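Local atomic coordinates of protein FmtA (Staphylococcus aureus, PDB entry 5ZH8), a protein that removes D-alanine esters from wall teichoic acid and lipoteichoic acid in the cell envelope and affects the level of methicillin resistance. Residues S91-I94 and K99-M102; K297-I302 and F351-N356; P326-Y331 and A335-N340; R341-F346 and N370-I375; Y359-A364 and H377-I382. One frame throughout, in Å; residues are numbered along the deposited sequence.

Contact 1 of 5, residues S91-I94 and K99-M102; sequences SVAI and KLKM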
# COMPACT_ATOMS: atom_id res chain seq x y z
N SER A 91 -0.65 -15.82 -7.68
CA SER A 91 -0.35 -16.76 -8.77
C SER A 91 0.80 -16.28 -9.64
O SER A 91 1.00 -15.08 -9.82
CB SER A 91 -1.57 -16.95 -9.66
OG SER A 91 -1.29 -17.81 -10.75
N VAL A 92 1.52 -17.24 -10.21
CA VAL A 92 2.66 -16.95 -11.08
C VAL A 92 2.47 -17.64 -12.41
O VAL A 92 1.85 -18.71 -12.49
CB VAL A 92 4.00 -17.38 -10.43
CG1 VAL A 92 4.10 -18.90 -10.32
CG2 VAL A 92 5.17 -16.80 -11.21
N ALA A 93 2.98 -17.01 -13.46
CA ALA A 93 3.08 -17.63 -14.78
C ALA A 93 4.36 -17.15 -15.44
O ALA A 93 4.65 -15.95 -15.46
CB ALA A 93 1.87 -17.27 -15.63
N ILE A 94 5.13 -18.09 -15.97
CA ILE A 94 6.40 -17.78 -16.61
C ILE A 94 6.49 -18.47 -17.97
O ILE A 94 6.32 -19.69 -18.06
CB ILE A 94 7.60 -18.20 -15.74
CG1 ILE A 94 7.51 -17.52 -14.37
CG2 ILE A 94 8.91 -17.85 -16.44
CD1 ILE A 94 8.61 -17.89 -13.40
N LYS A 99 6.97 -20.61 -24.62
CA LYS A 99 6.31 -21.76 -23.98
C LYS A 99 6.04 -21.50 -22.50
O LYS A 99 6.85 -20.89 -21.81
CB LYS A 99 7.18 -23.00 -24.12
CG LYS A 99 7.59 -23.30 -25.55
CD LYS A 99 7.82 -24.79 -25.78
CE LYS A 99 7.93 -25.09 -27.26
NZ LYS A 99 8.09 -26.55 -27.53
N LEU A 100 4.91 -22.00 -22.02
CA LEU A 100 4.56 -21.91 -20.61
C LEU A 100 5.37 -22.95 -19.84
O LEU A 100 5.13 -24.14 -19.99
CB LEU A 100 3.06 -22.16 -20.42
CG LEU A 100 2.49 -22.07 -19.00
CD1 LEU A 100 2.58 -20.66 -18.45
CD2 LEU A 100 1.05 -22.52 -19.00
N LYS A 101 6.33 -22.49 -19.05
CA LYS A 101 7.19 -23.37 -18.26
C LYS A 101 6.80 -23.43 -16.78
O LYS A 101 7.23 -24.33 -16.05
CB LYS A 101 8.65 -22.92 -18.34
CG LYS A 101 9.20 -22.74 -19.74
CD LYS A 101 9.28 -24.02 -20.55
CE LYS A 101 10.29 -24.98 -19.97
NZ LYS A 101 10.60 -26.05 -20.96
N MET A 102 6.02 -22.45 -16.32
CA MET A 102 5.55 -22.44 -14.95
C MET A 102 4.21 -21.72 -14.84
O MET A 102 4.03 -20.65 -15.40
CB MET A 102 6.57 -21.77 -14.02
CG MET A 102 6.24 -21.92 -12.54
SD MET A 102 7.57 -21.38 -11.46
CE MET A 102 6.89 -21.85 -9.87
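Ile94 and Met102 lie side by side on one face of the sheet and point the same way. Their CB atoms are 4.1 Å apart. Met102 starts with CG anti to its backbone N (chi1 -171°) and stays extended to CE. The side chain therefore runs along strand 90-96. Its SD passes CD1 of Ile94 at 4.1 Å, and its CE ends beside CG1 of Val92, a side chain that it meets at a slant. Tyr76 and Ile79 of helix 74-85 pack on this same group. The two segments belong to the antiparallel hairpin 90-96/99-106 of the large sheet in this beta-lactamase-like fold. A classic beta bulge interrupts the pairing: Lys101 and Met102 both face Ile94. Ile94 O accepts a hydrogen bond from Lys101 N at 3.0 Å, nearly in line with its C=O bond. It also accepts one from Met102 N at 3.3 Å, which arrives in the carbonyl plane on a lone pair. In return, Ile94 N donates to Met102 O at 2.8 Å. Ala93 CA adds a CA-H...O contact to that same oxygen at 3.2 Å. The CB of Ala93 meets CD1 of Leu100 at the looser distance of 4.5 Å.

Contact 2 of 5, residues K297-I302 and F351-N356; sequences KLITQI and FTVYYN
Ile299 of helix 292-303 points toward strand 349-355 and makes every contact between the two segments. From its CB two branches leave. CG2 stands anti to the backbone N, and CG1 lies beside that N (chi1 -71°). The CG2 methyl sits over the centre of the Tyr355 ring, 3.5 Å from the centroid and 6° off the ring normal. This is a CH-pi contact with one face of the ring. CZ and CE1 of Tyr355 are the nearest ring atoms, each 3.6 Å from CG2 of Ile299. The other branch runs through CG1 to its tip, CD1. That methyl reaches CG1 of Val353 at 3.6 Å, and the two side chains overlap while running in opposing senses. CD1 of Ile299 also comes within 4.0 Å of CE2 of Tyr355. One isoleucine is thus seated against two residues that share a face of the strand. Leu298 and Ile302 pack instead on Phe131 of helix 129-142, so helix 292-303 is packed between that helix and the sheet. The polar end of Tyr355 is occupied as well: its OH is hydrogen-bonded to Asn340 ND2. No hydrogen bond links residues 297-302 to 351-356. The helix is held to the sheet here by apolar contact and by the pi face of one tyrosine, all of it buried.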
# COMPACT_ATOMS: atom_id res chain seq x y z
N LYS A 297 0.38 -15.09 -22.53
CA LYS A 297 -0.12 -15.48 -23.85
C LYS A 297 -0.33 -14.24 -24.74
O LYS A 297 -0.06 -14.27 -25.93
CB LYS A 297 -1.43 -16.27 -23.70
CG LYS A 297 -1.95 -16.87 -24.99
CD LYS A 297 -3.33 -17.49 -24.84
CE LYS A 297 -3.28 -18.81 -24.08
NZ LYS A 297 -4.58 -19.54 -24.14
N LEU A 298 -0.81 -13.15 -24.14
CA LEU A 298 -0.99 -11.88 -24.85
C LEU A 298 0.33 -11.28 -25.31
O LEU A 298 0.49 -10.92 -26.47
CB LEU A 298 -1.72 -10.88 -23.95
CG LEU A 298 -1.79 -9.43 -24.41
CD1 LEU A 298 -2.53 -9.32 -25.74
CD2 LEU A 298 -2.43 -8.59 -23.33
N ILE A 299 1.28 -11.17 -24.39
CA ILE A 299 2.56 -10.53 -24.67
C ILE A 299 3.41 -11.34 -25.65
O ILE A 299 4.00 -10.77 -26.56
CB ILE A 299 3.34 -10.29 -23.36
CG1 ILE A 299 2.66 -9.18 -22.57
CG2 ILE A 299 4.80 -9.92 -23.64
CD1 ILE A 299 2.97 -9.23 -21.09
N THR A 300 3.46 -12.66 -25.48
CA THR A 300 4.25 -13.50 -26.36
C THR A 300 3.72 -13.47 -27.80
O THR A 300 4.49 -13.49 -28.75
CB THR A 300 4.28 -14.97 -25.90
OG1 THR A 300 2.93 -15.44 -25.74
CG2 THR A 300 5.04 -15.10 -24.61
N GLN A 301 2.40 -13.42 -27.94
CA GLN A 301 1.78 -13.35 -29.26
C GLN A 301 2.00 -12.00 -29.94
O GLN A 301 2.20 -11.96 -31.15
CB GLN A 301 0.29 -13.65 -29.17
CG GLN A 301 -0.00 -15.13 -29.03
CD GLN A 301 -1.48 -15.42 -29.07
OE1 GLN A 301 -2.00 -15.92 -30.07
NE2 GLN A 301 -2.18 -15.07 -28.00
N ILE A 302 1.97 -10.92 -29.17
CA ILE A 302 2.31 -9.60 -29.70
C ILE A 302 3.79 -9.59 -30.12
O ILE A 302 4.13 -9.10 -31.19
CB ILE A 302 2.01 -8.47 -28.69
CG1 ILE A 302 0.50 -8.33 -28.50
CG2 ILE A 302 2.59 -7.15 -29.17
CD1 ILE A 302 0.09 -7.61 -27.23
N PHE A 351 -0.76 -6.59 -9.87
CA PHE A 351 -0.58 -7.39 -11.06
C PHE A 351 0.62 -6.84 -11.84
O PHE A 351 0.56 -5.74 -12.39
CB PHE A 351 -1.85 -7.35 -11.90
CG PHE A 351 -1.96 -8.46 -12.90
CD1 PHE A 351 -1.36 -8.35 -14.14
CD2 PHE A 351 -2.65 -9.62 -12.58
CE1 PHE A 351 -1.46 -9.38 -15.05
CE2 PHE A 351 -2.75 -10.66 -13.49
CZ PHE A 351 -2.15 -10.54 -14.73
N THR A 352 1.70 -7.61 -11.88
CA THR A 352 2.97 -7.11 -12.37
C THR A 352 3.56 -8.07 -13.39
O THR A 352 3.42 -9.29 -13.27
CB THR A 352 3.96 -6.88 -11.20
OG1 THR A 352 3.32 -6.11 -10.17
CG2 THR A 352 5.19 -6.14 -11.68
N VAL A 353 4.21 -7.51 -14.41
CA VAL A 353 4.77 -8.28 -15.51
C VAL A 353 6.15 -7.72 -15.81
O VAL A 353 6.29 -6.52 -16.06
CB VAL A 353 3.93 -8.16 -16.81
CG1 VAL A 353 4.46 -9.11 -17.87
CG2 VAL A 353 2.46 -8.43 -16.55
N TYR A 354 7.15 -8.58 -15.77
CA TYR A 354 8.49 -8.25 -16.26
C TYR A 354 8.74 -9.18 -17.42
O TYR A 354 8.48 -10.38 -17.31
CB TYR A 354 9.54 -8.53 -15.19
CG TYR A 354 9.84 -7.41 -14.22
CD1 TYR A 354 8.90 -6.42 -13.91
CD2 TYR A 354 11.06 -7.37 -13.57
CE1 TYR A 354 9.21 -5.43 -13.01
CE2 TYR A 354 11.37 -6.39 -12.66
CZ TYR A 354 10.45 -5.42 -12.38
OH TYR A 354 10.80 -4.46 -11.48
N TYR A 355 9.24 -8.65 -18.54
CA TYR A 355 9.57 -9.52 -19.65
C TYR A 355 10.64 -9.00 -20.58
O TYR A 355 10.98 -7.81 -20.57
CB TYR A 355 8.32 -9.89 -20.45
CG TYR A 355 7.75 -8.82 -21.35
CD1 TYR A 355 8.21 -8.67 -22.66
CD2 TYR A 355 6.72 -7.99 -20.92
CE1 TYR A 355 7.67 -7.71 -23.49
CE2 TYR A 355 6.18 -7.02 -21.75
CZ TYR A 355 6.66 -6.89 -23.03
OH TYR A 355 6.14 -5.93 -23.87
N ASN A 356 11.18 -9.93 -21.36
CA ASN A 356 12.10 -9.64 -22.45
C ASN A 356 11.84 -10.65 -23.59
O ASN A 356 10.74 -11.20 -23.67
CB ASN A 356 13.56 -9.62 -21.96
CG ASN A 356 14.03 -10.95 -21.41
OD1 ASN A 356 13.50 -12.00 -21.73
ND2 ASN A 356 15.07 -10.90 -20.59

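Contact 3 of 5, residues P326-Y331 and A335-N340; sequences PDEYRY and AKPTLN
Glu328 meets both Ala335 and Lys336, one through its backbone and the other through its carboxylate. The backbone bond is nearly straight: Ala335 N donates to Glu328 O at 2.7 Å, with an angle of 171° at the hydrogen. The same oxygen accepts from NE of Arg330 at 2.8 Å. The two donors stand well above opposite faces of the carbonyl plane, not on its lone pairs. The charged interaction is a salt bridge between OE1 of Glu328 and NZ of Lys336, 2.7 Å long and made on the syn side of the carboxylate. The two side chains cross at about a right angle. Lys336 bends at chi3 and chi4, which turns its amino group back to OE1. Lys336 also packs on Thr269 of the second subunit. The remaining contacts are by packing. CD of Pro337 lies 3.4 Å from OE2 of Glu328. The CB of Ala335 sits over the centre of one face of the Arg330 guanidinium, 3.6 Å from CZ. That guanidinium is fixed further by NH1 to Leu316 O and NH2 to Glu319 O, two carbonyls from the region of helix 310-318. Strands 329-330 and 333-335 are antiparallel neighbours joined by a short connection. Together they form the small hairpin at one edge of the large antiparallel sheet of the beta-lactamase-like fold.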
# COMPACT_ATOMS: atom_id res chain seq x y z
N PRO A 326 9.26 9.13 -26.53
CA PRO A 326 10.20 9.89 -25.69
C PRO A 326 10.48 9.28 -24.33
O PRO A 326 11.58 9.42 -23.81
CB PRO A 326 9.51 11.24 -25.52
CG PRO A 326 8.06 10.93 -25.65
CD PRO A 326 7.98 9.85 -26.68
N ASP A 327 9.49 8.61 -23.76
CA ASP A 327 9.59 8.06 -22.42
C ASP A 327 9.62 6.54 -22.48
O ASP A 327 9.36 5.95 -23.52
CB ASP A 327 8.40 8.53 -21.56
CG ASP A 327 8.23 10.05 -21.57
OD1 ASP A 327 9.27 10.73 -21.61
OD2 ASP A 327 7.08 10.56 -21.59
N GLU A 328 9.96 5.93 -21.35
CA GLU A 328 9.90 4.48 -21.22
C GLU A 328 8.46 4.03 -21.36
O GLU A 328 8.17 3.00 -21.97
CB GLU A 328 10.46 4.03 -19.87
CG GLU A 328 11.95 4.27 -19.70
CD GLU A 328 12.50 3.75 -18.39
OE1 GLU A 328 11.72 3.54 -17.43
OE2 GLU A 328 13.74 3.54 -18.32
N TYR A 329 7.55 4.83 -20.80
CA TYR A 329 6.13 4.55 -20.86
C TYR A 329 5.54 4.83 -22.24
O TYR A 329 5.83 5.86 -22.84
CB TYR A 329 5.39 5.39 -19.82
CG TYR A 329 3.98 4.93 -19.54
CD1 TYR A 329 3.75 3.86 -18.71
CD2 TYR A 329 2.88 5.55 -20.13
CE1 TYR A 329 2.48 3.42 -18.44
CE2 TYR A 329 1.60 5.11 -19.87
CZ TYR A 329 1.41 4.04 -19.02
OH TYR A 329 0.14 3.59 -18.73
N ARG A 330 4.74 3.90 -22.74
CA ARG A 330 3.93 4.13 -23.93
C ARG A 330 2.79 3.12 -23.98
O ARG A 330 2.94 1.96 -23.57
CB ARG A 330 4.76 4.04 -25.23
CG ARG A 330 5.00 2.63 -25.77
CD ARG A 330 5.88 1.78 -24.85
NE ARG A 330 7.12 2.49 -24.54
CZ ARG A 330 8.12 2.66 -25.40
NH1 ARG A 330 8.07 2.15 -26.63
NH2 ARG A 330 9.19 3.34 -25.02
N TYR A 331 1.63 3.57 -24.47
CA TYR A 331 0.49 2.69 -24.72
C TYR A 331 0.20 1.73 -23.57
O TYR A 331 -0.06 0.54 -23.78
CB TYR A 331 0.69 1.94 -26.05
CG TYR A 331 0.65 2.86 -27.24
CD1 TYR A 331 -0.58 3.26 -27.79
CD2 TYR A 331 1.82 3.35 -27.82
CE1 TYR A 331 -0.63 4.11 -28.88
CE2 TYR A 331 1.77 4.21 -28.91
CZ TYR A 331 0.54 4.58 -29.43
OH TYR A 331 0.49 5.43 -30.51
N ALA A 335 8.79 0.35 -21.60
CA ALA A 335 9.98 -0.22 -22.21
C ALA A 335 11.18 0.34 -21.48
O ALA A 335 11.45 1.54 -21.55
CB ALA A 335 10.04 0.14 -23.68
N LYS A 336 11.89 -0.52 -20.75
CA LYS A 336 13.03 -0.10 -19.94
C LYS A 336 14.34 -0.69 -20.48
O LYS A 336 14.32 -1.49 -21.41
CB LYS A 336 12.80 -0.51 -18.48
CG LYS A 336 11.49 -0.01 -17.90
CD LYS A 336 11.33 -0.43 -16.45
CE LYS A 336 10.61 0.62 -15.62
NZ LYS A 336 11.45 1.83 -15.42
N PRO A 337 15.49 -0.27 -19.91
CA PRO A 337 16.78 -0.75 -20.41
C PRO A 337 16.98 -2.27 -20.39
O PRO A 337 17.48 -2.82 -21.37
CB PRO A 337 17.78 -0.07 -19.49
CG PRO A 337 17.13 1.22 -19.17
CD PRO A 337 15.68 0.87 -19.00
N THR A 338 16.60 -2.92 -19.29
CA THR A 338 16.86 -4.36 -19.15
C THR A 338 15.62 -5.22 -19.32
O THR A 338 15.72 -6.45 -19.29
CB THR A 338 17.45 -4.68 -17.76
OG1 THR A 338 16.48 -4.36 -16.76
CG2 THR A 338 18.70 -3.89 -17.51
N LEU A 339 14.46 -4.58 -19.50
CA LEU A 339 13.17 -5.28 -19.44
C LEU A 339 12.01 -4.40 -19.87
O LEU A 339 12.13 -3.18 -19.90
CB LEU A 339 12.92 -5.77 -18.01
CG LEU A 339 12.96 -4.71 -16.90
CD1 LEU A 339 11.61 -4.01 -16.72
CD2 LEU A 339 13.40 -5.33 -15.57
N ASN A 340 10.89 -5.03 -20.20
CA ASN A 340 9.61 -4.35 -20.37
C ASN A 340 8.75 -4.67 -19.15
O ASN A 340 8.77 -5.80 -18.65
CB ASN A 340 8.89 -4.78 -21.65
CG ASN A 340 9.48 -4.15 -22.91
OD1 ASN A 340 10.58 -3.60 -22.89
ND2 ASN A 340 8.74 -4.24 -24.01

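Contact 4 of 5, residues R341-F346 and N370-I375; sequences RLNGGF and NNEVRI
Strand 340-346 and the first turn of helix 371-382 stand well apart, with CA atoms of Asn343 and Glu372 9.0 Å from each other, so long side chains must bridge the gap. Arg341 from the strand and Glu372 from the helix do this. Arg341 is extended from CG to NE, its CG anti to the backbone N (chi1 168°), and this brings the guanidinium to the helix. It grips the carboxylate side-on with two nitrogens. NE donates to OE2 of Glu372 at 2.9 Å, and NH2 of Arg341 donates to OE1 of Glu372 at 3.0 Å, with a nearly straight 173° at the hydrogen. Both oxygens are met on the syn side and near the guanidinium plane, although the two flat groups are turned 38° against each other. Glu372 bends at chi2 to present its carboxylate this way. OE2 of Glu372 has a second partner, the hydroxyl of Tyr354 on the neighbouring strand. CB of Asn343 lies 3.3 Å above one face of the Arg341 guanidinium, toward its rim. The amide oxygen of Asn343 is bound to Thr352 OG1. At the start of the helix Asn370 is the N-cap. Its OD1 accepts from Val373 N at 3.2 Å and, weakly, from Glu372 N. Ser268 and Tyr266 of the second subunit pack on Arg341 and on Asn370, so the pair lies close to the subunit interface. The buried charge of Glu372 is matched by Arg341 through two bonds. The nearby helix start and the Tyr354 hydroxyl would probably stabilise the carboxylate further.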
# COMPACT_ATOMS: atom_id res chain seq x y z
N ARG A 341 7.97 -3.69 -18.70
CA ARG A 341 7.24 -3.81 -17.46
C ARG A 341 5.78 -3.39 -17.60
O ARG A 341 5.47 -2.38 -18.23
CB ARG A 341 7.93 -2.96 -16.39
CG ARG A 341 7.14 -2.75 -15.12
CD ARG A 341 7.95 -1.93 -14.13
NE ARG A 341 7.32 -1.86 -12.81
CZ ARG A 341 6.37 -0.99 -12.47
NH1 ARG A 341 5.92 -0.10 -13.35
NH2 ARG A 341 5.86 -1.00 -11.25
N LEU A 342 4.89 -4.19 -17.02
CA LEU A 342 3.51 -3.78 -16.75
C LEU A 342 3.24 -3.91 -15.26
O LEU A 342 3.83 -4.75 -14.58
CB LEU A 342 2.49 -4.64 -17.52
CG LEU A 342 2.40 -4.43 -19.03
CD1 LEU A 342 3.48 -5.20 -19.75
CD2 LEU A 342 1.04 -4.84 -19.55
N ASN A 343 2.34 -3.07 -14.76
CA ASN A 343 1.97 -3.10 -13.36
C ASN A 343 0.65 -2.38 -13.11
O ASN A 343 0.40 -1.31 -13.67
CB ASN A 343 3.08 -2.48 -12.50
CG ASN A 343 2.73 -2.49 -11.02
OD1 ASN A 343 2.96 -3.47 -10.32
ND2 ASN A 343 2.19 -1.38 -10.55
N GLY A 344 -0.19 -2.97 -12.26
CA GLY A 344 -1.43 -2.34 -11.81
C GLY A 344 -1.69 -2.67 -10.35
O GLY A 344 -1.59 -3.82 -9.94
N GLY A 345 -2.01 -1.65 -9.57
CA GLY A 345 -2.36 -1.83 -8.15
C GLY A 345 -3.78 -1.34 -7.93
O GLY A 345 -4.06 -0.15 -8.11
N PHE A 346 -4.68 -2.24 -7.54
CA PHE A 346 -6.09 -1.88 -7.43
C PHE A 346 -6.82 -2.82 -6.48
O PHE A 346 -6.65 -4.04 -6.54
CB PHE A 346 -6.71 -1.92 -8.84
CG PHE A 346 -7.73 -0.84 -9.11
CD1 PHE A 346 -7.61 0.44 -8.55
CD2 PHE A 346 -8.77 -1.08 -9.99
CE1 PHE A 346 -8.56 1.41 -8.83
CE2 PHE A 346 -9.71 -0.10 -10.28
CZ PHE A 346 -9.60 1.14 -9.69
N ASN A 370 4.37 -5.90 -1.25
CA ASN A 370 5.42 -5.51 -2.19
C ASN A 370 5.61 -6.59 -3.25
O ASN A 370 6.33 -7.57 -3.04
CB ASN A 370 6.71 -5.24 -1.43
CG ASN A 370 7.74 -4.53 -2.27
OD1 ASN A 370 7.68 -4.54 -3.50
ND2 ASN A 370 8.70 -3.90 -1.60
N ASN A 371 4.98 -6.40 -4.41
CA ASN A 371 5.10 -7.36 -5.49
C ASN A 371 6.40 -7.14 -6.29
O ASN A 371 6.92 -8.07 -6.90
CB ASN A 371 3.87 -7.28 -6.41
CG ASN A 371 3.62 -8.57 -7.17
OD1 ASN A 371 3.72 -9.66 -6.61
ND2 ASN A 371 3.28 -8.44 -8.45
N GLU A 372 6.92 -5.91 -6.28
CA GLU A 372 8.04 -5.53 -7.15
C GLU A 372 9.34 -6.21 -6.71
O GLU A 372 10.11 -6.66 -7.54
CB GLU A 372 8.25 -4.02 -7.15
CG GLU A 372 9.05 -3.52 -8.34
CD GLU A 372 8.19 -3.27 -9.58
OE1 GLU A 372 6.98 -3.06 -9.43
OE2 GLU A 372 8.73 -3.26 -10.71
N VAL A 373 9.55 -6.26 -5.41
CA VAL A 373 10.71 -6.94 -4.86
C VAL A 373 10.68 -8.41 -5.28
O VAL A 373 11.72 -8.99 -5.59
CB VAL A 373 10.78 -6.82 -3.32
CG1 VAL A 373 11.81 -7.78 -2.74
CG2 VAL A 373 11.11 -5.40 -2.90
N ARG A 374 9.49 -8.99 -5.32
CA ARG A 374 9.35 -10.41 -5.65
C ARG A 374 9.70 -10.66 -7.11
O ARG A 374 10.53 -11.51 -7.42
CB ARG A 374 7.93 -10.92 -5.38
CG ARG A 374 7.46 -10.80 -3.93
CD ARG A 374 5.99 -11.20 -3.84
NE ARG A 374 5.51 -11.33 -2.46
CZ ARG A 374 5.79 -12.34 -1.65
NH1 ARG A 374 6.59 -13.32 -2.05
NH2 ARG A 374 5.28 -12.37 -0.43
N ILE A 375 9.06 -9.91 -8.00
CA ILE A 375 9.25 -10.11 -9.44
C ILE A 375 10.68 -9.76 -9.87
O ILE A 375 11.21 -10.36 -10.80
CB ILE A 375 8.19 -9.33 -10.26
CG1 ILE A 375 8.05 -9.91 -11.67
CG2 ILE A 375 8.51 -7.84 -10.32
CD1 ILE A 375 6.85 -9.39 -12.43

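Contact 5 of 5, residues Y359-A364 and H377-I382; sequences YVVVLA and HIYNDI
The helix widens just where Ile378 and Tyr379 pack against Val361: a pi-type turn spans residues 377-382. Ile382 N reaches back five residues to His377 O at 2.9 Å, while the usual four-residue bond from Asp381 N is weak. This is the C-terminal helix 371-382 packed on the large antiparallel sheet of the beta-lactamase-like fold. The axes of residues 377-382 and 359-364 approach to 9.8 Å, and their directions differ by 137°. Val361 points toward the helix and uses both its methyls. CG1, anti to the backbone N (chi1 -174°), meets CG2 of Ile378 at 3.9 Å. CG2 of Val361 lies at the edge of the Tyr379 ring, near its plane, 4.2 Å from CD1. Further along the strand, CD1 of Leu363 and CD1 of Ile378 approach to 4.4 Å. Ile378 is pressed from another side by Ile79 of helix 74-85, so this side chain of helix 371-382 packs between helix 74-85 and the sheet. The hydroxyl of Tyr379 is hydrogen-bonded to Thr338 O, in the loop before strand 340-346. No hydrogen bond joins residues 359-364 to 377-382. On the helix itself, His377 ND1 donates to Asp381 OD2 at 2.8 Å, and that oxygen uses the anti lone pair, turned away from OD1.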
# COMPACT_ATOMS: atom_id res chain seq x y z
N TYR A 359 12.02 -14.48 -21.48
CA TYR A 359 11.08 -14.72 -20.40
C TYR A 359 9.94 -13.71 -20.36
O TYR A 359 10.16 -12.52 -20.57
CB TYR A 359 11.80 -14.69 -19.05
CG TYR A 359 12.77 -15.82 -18.84
CD1 TYR A 359 12.31 -17.10 -18.58
CD2 TYR A 359 14.14 -15.62 -18.92
CE1 TYR A 359 13.19 -18.15 -18.39
CE2 TYR A 359 15.03 -16.66 -18.73
CZ TYR A 359 14.55 -17.92 -18.46
OH TYR A 359 15.43 -18.96 -18.27
N VAL A 360 8.73 -14.19 -20.10
CA VAL A 360 7.64 -13.33 -19.66
C VAL A 360 7.23 -13.81 -18.28
O VAL A 360 6.76 -14.94 -18.13
CB VAL A 360 6.43 -13.35 -20.61
CG1 VAL A 360 5.36 -12.36 -20.13
CG2 VAL A 360 6.85 -13.04 -22.03
N VAL A 361 7.43 -12.96 -17.28
CA VAL A 361 7.14 -13.30 -15.89
C VAL A 361 5.94 -12.48 -15.45
O VAL A 361 6.00 -11.26 -15.43
CB VAL A 361 8.34 -12.99 -14.96
CG1 VAL A 361 8.07 -13.49 -13.55
CG2 VAL A 361 9.61 -13.61 -15.52
N VAL A 362 4.86 -13.17 -15.11
CA VAL A 362 3.62 -12.53 -14.66
C VAL A 362 3.37 -12.96 -13.23
O VAL A 362 3.24 -14.15 -12.95
CB VAL A 362 2.41 -12.95 -15.53
CG1 VAL A 362 1.17 -12.12 -15.17
CG2 VAL A 362 2.73 -12.83 -17.02
N LEU A 363 3.30 -11.98 -12.32
CA LEU A 363 3.14 -12.26 -10.90
C LEU A 363 1.93 -11.50 -10.37
O LEU A 363 1.91 -10.27 -10.36
CB LEU A 363 4.40 -11.87 -10.14
CG LEU A 363 4.59 -12.51 -8.76
CD1 LEU A 363 4.79 -14.01 -8.90
CD2 LEU A 363 5.75 -11.88 -8.00
N ALA A 364 0.92 -12.26 -9.93
CA ALA A 364 -0.33 -11.69 -9.45
C ALA A 364 -0.47 -11.89 -7.95
O ALA A 364 -0.36 -13.00 -7.45
CB ALA A 364 -1.51 -12.32 -10.19
N HIS A 377 13.34 -10.21 -7.91
CA HIS A 377 14.16 -11.30 -7.41
C HIS A 377 14.09 -12.48 -8.37
O HIS A 377 15.08 -13.16 -8.60
CB HIS A 377 13.69 -11.71 -6.02
CG HIS A 377 14.48 -12.84 -5.44
ND1 HIS A 377 15.81 -12.71 -5.09
CD2 HIS A 377 14.13 -14.11 -5.14
CE1 HIS A 377 16.24 -13.86 -4.60
NE2 HIS A 377 15.24 -14.72 -4.61
N ILE A 378 12.91 -12.70 -8.95
CA ILE A 378 12.73 -13.79 -9.90
C ILE A 378 13.44 -13.48 -11.23
O ILE A 378 14.18 -14.31 -11.76
CB ILE A 378 11.23 -14.05 -10.14
CG1 ILE A 378 10.61 -14.66 -8.88
CG2 ILE A 378 11.01 -14.94 -11.35
CD1 ILE A 378 9.10 -14.81 -8.93
N TYR A 379 13.23 -12.28 -11.75
CA TYR A 379 13.75 -11.90 -13.06
C TYR A 379 15.27 -11.65 -13.05
O TYR A 379 16.00 -12.14 -13.91
CB TYR A 379 13.00 -10.66 -13.53
CG TYR A 379 13.31 -10.19 -14.93
CD1 TYR A 379 12.67 -10.75 -16.03
CD2 TYR A 379 14.20 -9.14 -15.15
CE1 TYR A 379 12.93 -10.30 -17.32
CE2 TYR A 379 14.48 -8.68 -16.43
CZ TYR A 379 13.84 -9.26 -17.51
OH TYR A 379 14.11 -8.79 -18.77
N ASN A 380 15.72 -10.89 -12.07
CA ASN A 380 17.12 -10.51 -11.99
C ASN A 380 17.97 -11.55 -11.26
O ASN A 380 19.00 -11.97 -11.78
CB ASN A 380 17.27 -9.15 -11.29
CG ASN A 380 16.58 -8.04 -12.04
OD1 ASN A 380 16.57 -8.02 -13.27
ND2 ASN A 380 16.01 -7.09 -11.31
N ASP A 381 17.54 -11.97 -10.08
CA ASP A 381 18.39 -12.84 -9.26
C ASP A 381 18.33 -14.30 -9.71
O ASP A 381 19.37 -14.92 -9.94
CB ASP A 381 18.07 -12.70 -7.77
CG ASP A 381 18.29 -11.28 -7.25
OD1 ASP A 381 19.11 -10.54 -7.84
OD2 ASP A 381 17.65 -10.90 -6.25
N ILE A 382 17.13 -14.84 -9.84
CA ILE A 382 17.00 -16.27 -10.14
C ILE A 382 17.19 -16.55 -11.63
O ILE A 382 18.02 -17.36 -12.01
CB ILE A 382 15.67 -16.84 -9.64
CG1 ILE A 382 15.57 -16.67 -8.12
CG2 ILE A 382 15.55 -18.30 -10.04
CD1 ILE A 382 14.27 -17.16 -7.51

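Overall arrangement
All five contacts reach the same large antiparallel sheet. Contacts 2, 4 and 5 are buried, whereas contacts 1 and 3 are partly buried. Contacts 1 and 3 join pieces of chain close in sequence, near opposite ends of the strand order, and rely on backbone hydrogen bonds; contact 3 adds a salt bridge. The other three bring helices to the sheet. Contacts 4 and 5 share helix 371-382, yet contact 4 is ionic and contact 5 apolar. Contact 2, also apolar, uses helix 292-303. Strand 349-355 of contact 2 lies between the strands of contacts 4 and 5, and strand 90-96 of contact 1 pairs with that of contact 5.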